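Leucine--tRNA ligase (Agrobacterium radiobacter, PDB 5AH5) probably joins L-leucine to its cognate tRNA(Leu) at the expense of ATP, as a class I aminoacyl-tRNA synthetase that binds zinc. Local coordinates at residues 214-218 with 530-535; 188-194 with 412-418. Residues are numbered along the deposited sequence.

From the N terminus the chain runs through strand 182-191, whose end supplies the first half of contact 2, and then enters helix 212-222, which supplies the first half of contact 1. It next passes through the editing domain and returns at 412-418, beside 188-194, so contact 2 closes a long loop that includes that domain. Only at 530-535 does it come back to helix 212-222 and close contact 1. The two closures therefore cross rather than nest. Contact 2 pairs strands 182-191 and 415-419 in an antiparallel sheet; contact 1 sets helix 212-222 against the start of helix 533-546. Their centres lie about 17 Å apart, yet they touch, Ile535 CG2 packing on Ile193 CD1 at 3.8 Å.

Contact 1. Residues 214-218 with 530-535; sequences VRNIQ and ATLHLI. With LSS (5'-O-(L-leucylsulfamoyl)adenosine), chain I; nucleotides of chain D.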
loop_
_atom_site.group_PDB
_atom_site.type_symbol
_atom_site.label_atom_id
_atom_site.label_comp_id
_atom_site.label_asym_id
_atom_site.label_seq_id
_atom_site.Cartn_x
_atom_site.Cartn_y
_atom_site.Cartn_z
ATOM N N VAL B 214 8.173 2.444 4.486
ATOM C CA VAL B 214 7.617 2.768 3.151
ATOM C C VAL B 214 8.023 4.198 2.771
ATOM O O VAL B 214 8.532 4.467 1.656
ATOM C CB VAL B 214 6.105 2.562 3.124
ATOM C CG1 VAL B 214 5.493 3.092 1.845
ATOM C CG2 VAL B 214 5.774 1.097 3.265
ATOM N N ARG B 215 7.917 5.096 3.721
ATOM C CA ARG B 215 8.324 6.490 3.483
ATOM C C ARG B 215 9.794 6.687 3.083
ATOM O O ARG B 215 10.096 7.440 2.130
ATOM C CB ARG B 215 7.990 7.364 4.680
ATOM C CG ARG B 215 6.496 7.566 4.819
ATOM C CD ARG B 215 6.189 8.616 5.832
ATOM N NE ARG B 215 6.222 8.032 7.159
ATOM C CZ ARG B 215 6.270 8.730 8.291
ATOM N NH1 ARG B 215 6.302 10.074 8.274
ATOM N NH2 ARG B 215 6.261 8.065 9.450
ATOM N N ASN B 216 10.676 6.010 3.812
ATOM C CA ASN B 216 12.093 6.041 3.555
ATOM C C ASN B 216 12.396 5.342 2.213
ATOM O O ASN B 216 13.231 5.769 1.505
ATOM C CB ASN B 216 12.885 5.337 4.684
ATOM C CG ASN B 216 14.398 5.332 4.419
ATOM O OD1 ASN B 216 15.030 6.377 4.440
ATOM N ND2 ASN B 216 14.943 4.198 4.088
ATOM N N ILE B 217 11.731 4.254 1.892
ATOM C CA ILE B 217 11.924 3.621 0.566
ATOM C C ILE B 217 11.576 4.604 -0.580
ATOM O O ILE B 217 12.331 4.720 -1.588
ATOM C CB ILE B 217 11.166 2.296 0.483
ATOM C CG1 ILE B 217 11.827 1.260 1.403
ATOM C CG2 ILE B 217 11.196 1.721 -0.925
ATOM C CD1 ILE B 217 10.958 0.041 1.658
ATOM N N GLN B 218 10.517 5.393 -0.388
ATOM C CA GLN B 218 10.161 6.399 -1.383
ATOM C C GLN B 218 11.161 7.546 -1.452
ATOM O O GLN B 218 11.430 8.080 -2.522
ATOM C CB GLN B 218 8.730 6.918 -1.188
ATOM C CG GLN B 218 7.646 5.874 -1.506
ATOM C CD GLN B 218 6.246 6.462 -1.754
ATOM O OE1 GLN B 218 5.998 7.665 -1.595
ATOM N NE2 GLN B 218 5.325 5.594 -2.146
ATOM N N ALA B 530 5.719 -0.221 -2.788
ATOM C CA ALA B 530 6.290 1.007 -2.266
ATOM C C ALA B 530 6.814 1.950 -3.322
ATOM O O ALA B 530 6.658 3.182 -3.215
ATOM C CB ALA B 530 7.391 0.670 -1.262
ATOM N N THR B 531 7.477 1.421 -4.343
ATOM C CA THR B 531 7.904 2.316 -5.416
ATOM C C THR B 531 7.301 1.872 -6.757
ATOM O O THR B 531 7.902 2.151 -7.785
ATOM C CB THR B 531 9.420 2.436 -5.544
ATOM O OG1 THR B 531 9.943 1.158 -5.840
ATOM C CG2 THR B 531 10.032 2.990 -4.262
ATOM N N LEU B 532 6.124 1.219 -6.719
ATOM C CA LEU B 532 5.220 1.101 -7.880
ATOM C C LEU B 532 3.932 1.864 -7.585
ATOM O O LEU B 532 3.941 3.051 -7.657
ATOM C CB LEU B 532 4.969 -0.368 -8.260
ATOM C CG LEU B 532 6.206 -1.057 -8.882
ATOM C CD1 LEU B 532 6.284 -2.530 -8.590
ATOM C CD2 LEU B 532 6.271 -0.841 -10.371
ATOM N N HIS B 533 2.836 1.197 -7.243
ATOM C CA HIS B 533 1.533 1.830 -7.139
ATOM C C HIS B 533 1.490 2.957 -6.080
ATOM O O HIS B 533 0.848 3.994 -6.308
ATOM C CB HIS B 533 0.467 0.768 -6.920
ATOM C CG HIS B 533 -0.806 1.271 -6.281
ATOM N ND1 HIS B 533 -1.738 2.019 -6.963
ATOM C CD2 HIS B 533 -1.348 1.036 -5.052
ATOM C CE1 HIS B 533 -2.769 2.275 -6.167
ATOM N NE2 HIS B 533 -2.548 1.712 -4.992
ATOM N N LEU B 534 2.235 2.813 -4.968
ATOM C CA LEU B 534 2.223 3.819 -3.901
ATOM C C LEU B 534 2.971 5.067 -4.315
ATOM O O LEU B 534 2.721 6.113 -3.771
ATOM C CB LEU B 534 2.808 3.222 -2.570
ATOM C CG LEU B 534 1.981 2.076 -1.948
ATOM C CD1 LEU B 534 2.665 1.313 -0.819
ATOM C CD2 LEU B 534 0.606 2.608 -1.502
ATOM N N ILE B 535 3.912 5.005 -5.264
ATOM C CA ILE B 535 4.431 6.267 -5.826
ATOM C C ILE B 535 3.437 6.837 -6.816
ATOM O O ILE B 535 3.100 7.990 -6.748
ATOM C CB ILE B 535 5.723 6.075 -6.613
ATOM C CG1 ILE B 535 6.871 5.825 -5.660
ATOM C CG2 ILE B 535 6.043 7.331 -7.452
ATOM C CD1 ILE B 535 7.398 7.071 -4.985
HETATM C C1 LSS I . -1.697 -6.316 -7.005
HETATM N N1 LSS I . 0.600 -12.710 1.342
HETATM O O1 LSS I . -0.646 -6.315 -6.403
HETATM S S1 LSS I . -2.119 -8.688 -6.481
HETATM C C2 LSS I . 0.090 -11.531 1.692
HETATM N N2 LSS I . -2.469 -7.382 -7.116
HETATM O O2 LSS I . 0.267 -7.646 -1.350
HETATM N N3 LSS I . -0.467 -10.678 0.805
HETATM O O3 LSS I . -1.955 -6.012 -1.359
HETATM C C4 LSS I . -0.515 -11.046 -0.498
HETATM N N4 LSS I . -3.252 -5.287 -8.668
HETATM O O4 LSS I . -2.867 -9.068 -2.200
HETATM C C5 LSS I . 0.079 -12.224 -0.933
HETATM O O5 LSS I . -2.102 -8.472 -4.899
HETATM C C6 LSS I . 0.666 -13.054 0.007
HETATM N N6 LSS I . 1.193 -14.236 -0.406
HETATM C C7 LSS I . -2.773 -2.546 -7.272
HETATM N N7 LSS I . -0.078 -12.293 -2.280
HETATM C C8 LSS I . -0.706 -11.157 -2.689
HETATM C C9 LSS I . -2.440 -3.934 -6.718
HETATM N N9 LSS I . -0.993 -10.419 -1.585
HETATM C CA LSS I . -2.134 -5.067 -7.714
HETATM C C10 LSS I . -1.506 -1.946 -7.901
HETATM C C11 LSS I . -3.389 -1.691 -6.108
HETATM O O1A LSS I . -0.818 -9.313 -6.758
HETATM C C21 LSS I . -1.618 -9.113 -1.530
HETATM C C22 LSS I . -0.783 -8.063 -2.175
HETATM C C23 LSS I . -1.795 -6.950 -2.459
HETATM C C24 LSS I . -3.045 -7.766 -2.721
HETATM C C25 LSS I . -3.270 -8.038 -4.209
HETATM O O2A LSS I . -3.161 -9.677 -6.654
ATOM P P C D 4 18.859 7.212 8.569
ATOM O OP1 C D 4 18.498 8.381 9.414
ATOM O OP2 C D 4 20.071 6.406 8.851
ATOM O "O5'" C D 4 17.716 6.101 8.616
ATOM C "C5'" C D 4 16.381 6.422 8.195
ATOM C "C4'" C D 4 15.627 5.169 7.813
ATOM O "O4'" C D 4 16.366 4.349 6.863
ATOM C "C3'" C D 4 15.358 4.199 8.944
ATOM O "O3'" C D 4 14.332 4.688 9.783
ATOM C "C2'" C D 4 14.951 2.964 8.164
ATOM O "O2'" C D 4 13.615 3.002 7.692
ATOM C "C1'" C D 4 16.000 2.988 7.052
ATOM N N1 C D 4 17.206 2.198 7.367
ATOM C C2 C D 4 17.084 0.811 7.421
ATOM O O2 C D 4 15.970 0.298 7.233
ATOM N N3 C D 4 18.179 0.058 7.674
ATOM C C4 C D 4 19.361 0.645 7.879
ATOM N N4 C D 4 20.413 -0.142 8.118
ATOM C C5 C D 4 19.516 2.061 7.839
ATOM C C6 C D 4 18.424 2.793 7.574
ATOM P P C D 3 24.051 8.246 6.019
ATOM O OP1 C D 3 23.907 9.590 6.635
ATOM O OP2 C D 3 24.853 7.185 6.692
ATOM O "O5'" C D 3 22.591 7.669 5.762
ATOM C "C5'" C D 3 21.534 8.551 5.345
ATOM C "C4'" C D 3 20.311 7.765 4.942
ATOM O "O4'" C D 3 20.662 6.707 4.001
ATOM C "C3'" C D 3 19.596 6.979 6.028
ATOM O "O3'" C D 3 18.888 7.721 7.022
ATOM C "C2'" C D 3 18.703 6.109 5.167
ATOM O "O2'" C D 3 17.683 6.857 4.544
ATOM C "C1'" C D 3 19.701 5.659 4.098
ATOM N N1 C D 3 20.381 4.385 4.431
ATOM C C2 C D 3 19.647 3.196 4.326
ATOM O O2 C D 3 18.459 3.253 3.952
ATOM N N3 C D 3 20.249 2.017 4.622
ATOM C C4 C D 3 21.519 2.001 5.038
ATOM C C5 C D 3 22.283 3.197 5.169
ATOM C C6 C D 3 21.681 4.356 4.859
#
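Helix 212-222 lies between bound tRNA and the segment leading into helix 533-546. At Val214, CG1 meets Ala530 CB at 4.4 Å and Leu534 CD1 at 4.3 Å; Leu559 of strand 556-560 packs against both Val214 and Leu534. Asn216 serves the RNA instead: its OD1 accepts a hydrogen bond from O2' of C3 of chain D at 2.7 Å, and its ND2 lies 3.1 Å from O4' of C4 of the same chain. Ile217 points toward the protein partner, with CG2 4.0 Å from Ala530 CB and 3.8 Å from Thr531 CG2. Gln218 makes the polar link. Gln218 NE2 comes within 3.0 Å of Ala530 O, a hydrogen bond, and 3.1 Å of Leu534 O, a weak one, so one amide group bridges carbonyls before and inside the helix start. Gln218 OE1 is hydrogen-bonded to Arg538, and Gln218 CD lies 3.5 Å from Ile535 CD1. Leu532 is the N-cap of helix 533-546. The next residue, His533, turns away from helix 212-222 and places CB 3.5 Å from C10 of LSS, the leucyl-adenylate analogue. Glu528 and His529, just upstream, also bind LSS. Helix 212-222 thus packs behind the segment that carries His533 to the leucyl side chain of LSS, in the Rossmann-fold catalytic domain of a class I synthetase.

Contact 2. Residues 188-194 with 412-418; sequences QWFVDIR and LQNWSIS
Hydrogen bonds from both backbone and side chains join 188-194 to 412-418 as an antiparallel pair, strands 182-191 and 415-419 of a larger antiparallel sheet. At one end Ser418 OG, chi1 44° (p), donates to Gln188 OE1 and accepts from Trp189 N, both at 2.7 Å. At the other, Arg194 NH1 donates to Leu412 O at 2.7 Å, and Asn414 clamps the turn after the strand: Asn414 OD1 accepts from Arg194 N at 2.8 Å, Asn414 ND2 donates to Asp192 OD1 at 3.2 Å. Between them run the ladder bonds Val191 N to Trp415 O (2.9 Å), Trp415 N to Val191 O (3.2 Å) and Ile417 N to Trp189 O (3.1 Å). Val191 and Trp415 form the hydrogen-bonded pair, CA-CA 5.2 Å; Phe190 and Ser416 the non-hydrogen-bonded pair, CA-CA 4.5 Å. Strand 188-191 is extended, then Asp192 (phi/psi -79/69) centres an inverse gamma turn, closed by Ile193 N to Val191 O at 2.8 Å. The partner is regular at 415-416, breaks at Ile417 (-115/-15) and is extended again at Ser418 (-82/131). Phe190 (chi1 m) and Ser416 share one face, Phe190 CE1 lying 3.5 Å from Ser416 OG. Val191 and Trp415, both t, share the other, against Phe539 of helix 533-546; the Trp415 ring stacks with Tyr536. The Trp189 indole, Ser418 CB at its edge, extends beyond 412-418 to hydrogen-bond Asp483 through NE1. Ile193 packs on Ile535 and Phe539, its CG2 4.0 Å from Leu412 CD2. Val191 CG2 touches both Trp415 CE3 (3.6 Å) and Ile417 CG2 (3.9 Å).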
loop_
_atom_site.group_PDB
_atom_site.type_symbol
_atom_site.label_atom_id
_atom_site.label_comp_id
_atom_site.label_asym_id
_atom_site.label_seq_id
_atom_site.Cartn_x
_atom_site.Cartn_y
_atom_site.Cartn_z
ATOM N N GLN B 188 7.985 7.545 -27.263
ATOM C CA GLN B 188 7.150 6.896 -26.271
ATOM C C GLN B 188 6.390 7.954 -25.507
ATOM O O GLN B 188 6.731 9.174 -25.574
ATOM C CB GLN B 188 8.005 6.087 -25.313
ATOM C CG GLN B 188 8.726 4.908 -25.915
ATOM C CD GLN B 188 7.833 3.760 -26.327
ATOM O OE1 GLN B 188 6.838 3.419 -25.683
ATOM N NE2 GLN B 188 8.205 3.136 -27.418
ATOM N N TRP B 189 5.344 7.492 -24.809
ATOM C CA TRP B 189 4.555 8.355 -23.954
ATOM C C TRP B 189 5.087 8.295 -22.522
ATOM O O TRP B 189 5.521 7.215 -22.036
ATOM C CB TRP B 189 3.061 8.003 -24.000
ATOM C CG TRP B 189 2.472 8.292 -25.348
ATOM C CD1 TRP B 189 2.330 7.418 -26.362
ATOM C CD2 TRP B 189 1.938 9.538 -25.811
ATOM N NE1 TRP B 189 1.750 8.024 -27.429
ATOM C CE2 TRP B 189 1.503 9.332 -27.125
ATOM C CE3 TRP B 189 1.804 10.812 -25.243
ATOM C CZ2 TRP B 189 0.918 10.352 -27.893
ATOM C CZ3 TRP B 189 1.245 11.806 -25.948
ATOM C CH2 TRP B 189 0.804 11.587 -27.308
ATOM N N PHE B 190 5.018 9.460 -21.870
ATOM C CA PHE B 190 5.544 9.704 -20.539
ATOM C C PHE B 190 4.581 10.577 -19.748
ATOM O O PHE B 190 3.778 11.343 -20.344
ATOM C CB PHE B 190 6.835 10.506 -20.642
ATOM C CG PHE B 190 7.929 9.780 -21.305
ATOM C CD1 PHE B 190 8.764 8.957 -20.588
ATOM C CD2 PHE B 190 8.132 9.916 -22.681
ATOM C CE1 PHE B 190 9.802 8.276 -21.229
ATOM C CE2 PHE B 190 9.140 9.256 -23.304
ATOM C CZ PHE B 190 9.985 8.431 -22.582
ATOM N N VAL B 191 4.673 10.489 -18.419
ATOM C CA VAL B 191 4.079 11.491 -17.533
ATOM C C VAL B 191 5.185 12.197 -16.760
ATOM O O VAL B 191 6.124 11.562 -16.266
ATOM C CB VAL B 191 3.083 10.926 -16.529
ATOM C CG1 VAL B 191 2.083 12.012 -16.155
ATOM C CG2 VAL B 191 2.379 9.693 -17.056
ATOM N N ASP B 192 5.072 13.522 -16.663
ATOM C CA ASP B 192 6.098 14.345 -16.030
ATOM C C ASP B 192 6.009 14.291 -14.490
ATOM O O ASP B 192 5.634 15.238 -13.852
ATOM C CB ASP B 192 5.951 15.784 -16.518
ATOM C CG ASP B 192 7.117 16.672 -16.119
ATOM O OD1 ASP B 192 8.108 16.198 -15.512
ATOM O OD2 ASP B 192 7.032 17.862 -16.413
ATOM N N ILE B 193 6.328 13.150 -13.923
ATOM C CA ILE B 193 6.418 12.980 -12.464
ATOM C C ILE B 193 7.586 13.773 -11.812
ATOM O O ILE B 193 7.492 14.204 -10.642
ATOM C CB ILE B 193 6.466 11.485 -12.135
ATOM C CG1 ILE B 193 6.149 11.197 -10.651
ATOM C CG2 ILE B 193 7.791 10.869 -12.562
ATOM C CD1 ILE B 193 6.035 9.706 -10.388
ATOM N N ARG B 194 8.663 13.989 -12.562
ATOM C CA ARG B 194 9.790 14.805 -12.081
ATOM C C ARG B 194 9.361 16.181 -11.608
ATOM O O ARG B 194 9.871 16.656 -10.606
ATOM C CB ARG B 194 10.949 14.888 -13.084
ATOM C CG ARG B 194 11.790 13.625 -13.131
ATOM C CD ARG B 194 12.808 13.599 -14.276
ATOM N NE ARG B 194 13.836 14.596 -14.063
ATOM C CZ ARG B 194 14.939 14.452 -13.326
ATOM N NH1 ARG B 194 15.251 13.320 -12.703
ATOM N NH2 ARG B 194 15.773 15.472 -13.226
ATOM N N LEU B 412 14.755 9.948 -9.708
ATOM C CA LEU B 412 13.448 9.693 -10.309
ATOM C C LEU B 412 13.464 9.967 -11.829
ATOM O O LEU B 412 13.824 11.070 -12.288
ATOM C CB LEU B 412 12.438 10.634 -9.637
ATOM C CG LEU B 412 10.978 10.512 -10.000
ATOM C CD1 LEU B 412 10.474 9.153 -9.602
ATOM C CD2 LEU B 412 10.138 11.601 -9.373
ATOM N N GLN B 413 13.075 8.977 -12.606
ATOM C CA GLN B 413 12.924 9.191 -14.067
ATOM C C GLN B 413 11.448 9.478 -14.409
ATOM O O GLN B 413 10.512 8.974 -13.752
ATOM C CB GLN B 413 13.369 7.963 -14.791
ATOM C CG GLN B 413 14.791 7.581 -14.449
ATOM C CD GLN B 413 15.216 6.342 -15.178
ATOM O OE1 GLN B 413 14.646 6.010 -16.219
ATOM N NE2 GLN B 413 16.201 5.626 -14.635
ATOM N N ASN B 414 11.213 10.263 -15.442
ATOM C CA ASN B 414 9.847 10.404 -15.915
ATOM C C ASN B 414 9.279 9.053 -16.316
ATOM O O ASN B 414 10.007 8.126 -16.688
ATOM C CB ASN B 414 9.693 11.501 -16.944
ATOM C CG ASN B 414 9.520 12.878 -16.296
ATOM O OD1 ASN B 414 9.266 13.007 -15.100
ATOM N ND2 ASN B 414 9.592 13.907 -17.095
ATOM N N TRP B 415 7.973 8.934 -16.115
ATOM C CA TRP B 415 7.257 7.668 -16.132
ATOM C C TRP B 415 6.807 7.284 -17.568
ATOM O O TRP B 415 5.852 7.886 -18.077
ATOM C CB TRP B 415 6.039 7.908 -15.270
ATOM C CG TRP B 415 5.115 6.751 -15.061
ATOM C CD1 TRP B 415 5.354 5.461 -15.320
ATOM C CD2 TRP B 415 3.816 6.830 -14.512
ATOM N NE1 TRP B 415 4.246 4.703 -14.990
ATOM C CE2 TRP B 415 3.293 5.538 -14.485
ATOM C CE3 TRP B 415 3.038 7.883 -14.034
ATOM C CZ2 TRP B 415 2.048 5.253 -13.982
ATOM C CZ3 TRP B 415 1.774 7.607 -13.543
ATOM C CH2 TRP B 415 1.296 6.283 -13.521
ATOM N N SER B 416 7.460 6.283 -18.170
ATOM C CA SER B 416 6.998 5.609 -19.402
ATOM C C SER B 416 5.745 4.825 -19.157
ATOM O O SER B 416 5.783 3.853 -18.389
ATOM C CB SER B 416 7.951 4.509 -19.892
ATOM O OG SER B 416 9.201 5.018 -20.118
ATOM N N ILE B 417 4.701 5.159 -19.897
ATOM C CA ILE B 417 3.395 4.508 -19.822
ATOM C C ILE B 417 2.959 3.752 -21.058
ATOM O O ILE B 417 2.049 2.926 -20.975
ATOM C CB ILE B 417 2.277 5.473 -19.362
ATOM C CG1 ILE B 417 2.175 6.723 -20.252
ATOM C CG2 ILE B 417 2.571 5.878 -17.927
ATOM C CD1 ILE B 417 0.880 7.505 -20.094
ATOM N N SER B 418 3.618 3.982 -22.178
ATOM C CA SER B 418 3.284 3.280 -23.400
ATOM C C SER B 418 3.926 1.898 -23.475
ATOM O O SER B 418 5.110 1.722 -23.208
ATOM C CB SER B 418 3.554 4.135 -24.643
ATOM O OG SER B 418 4.788 4.826 -24.618
#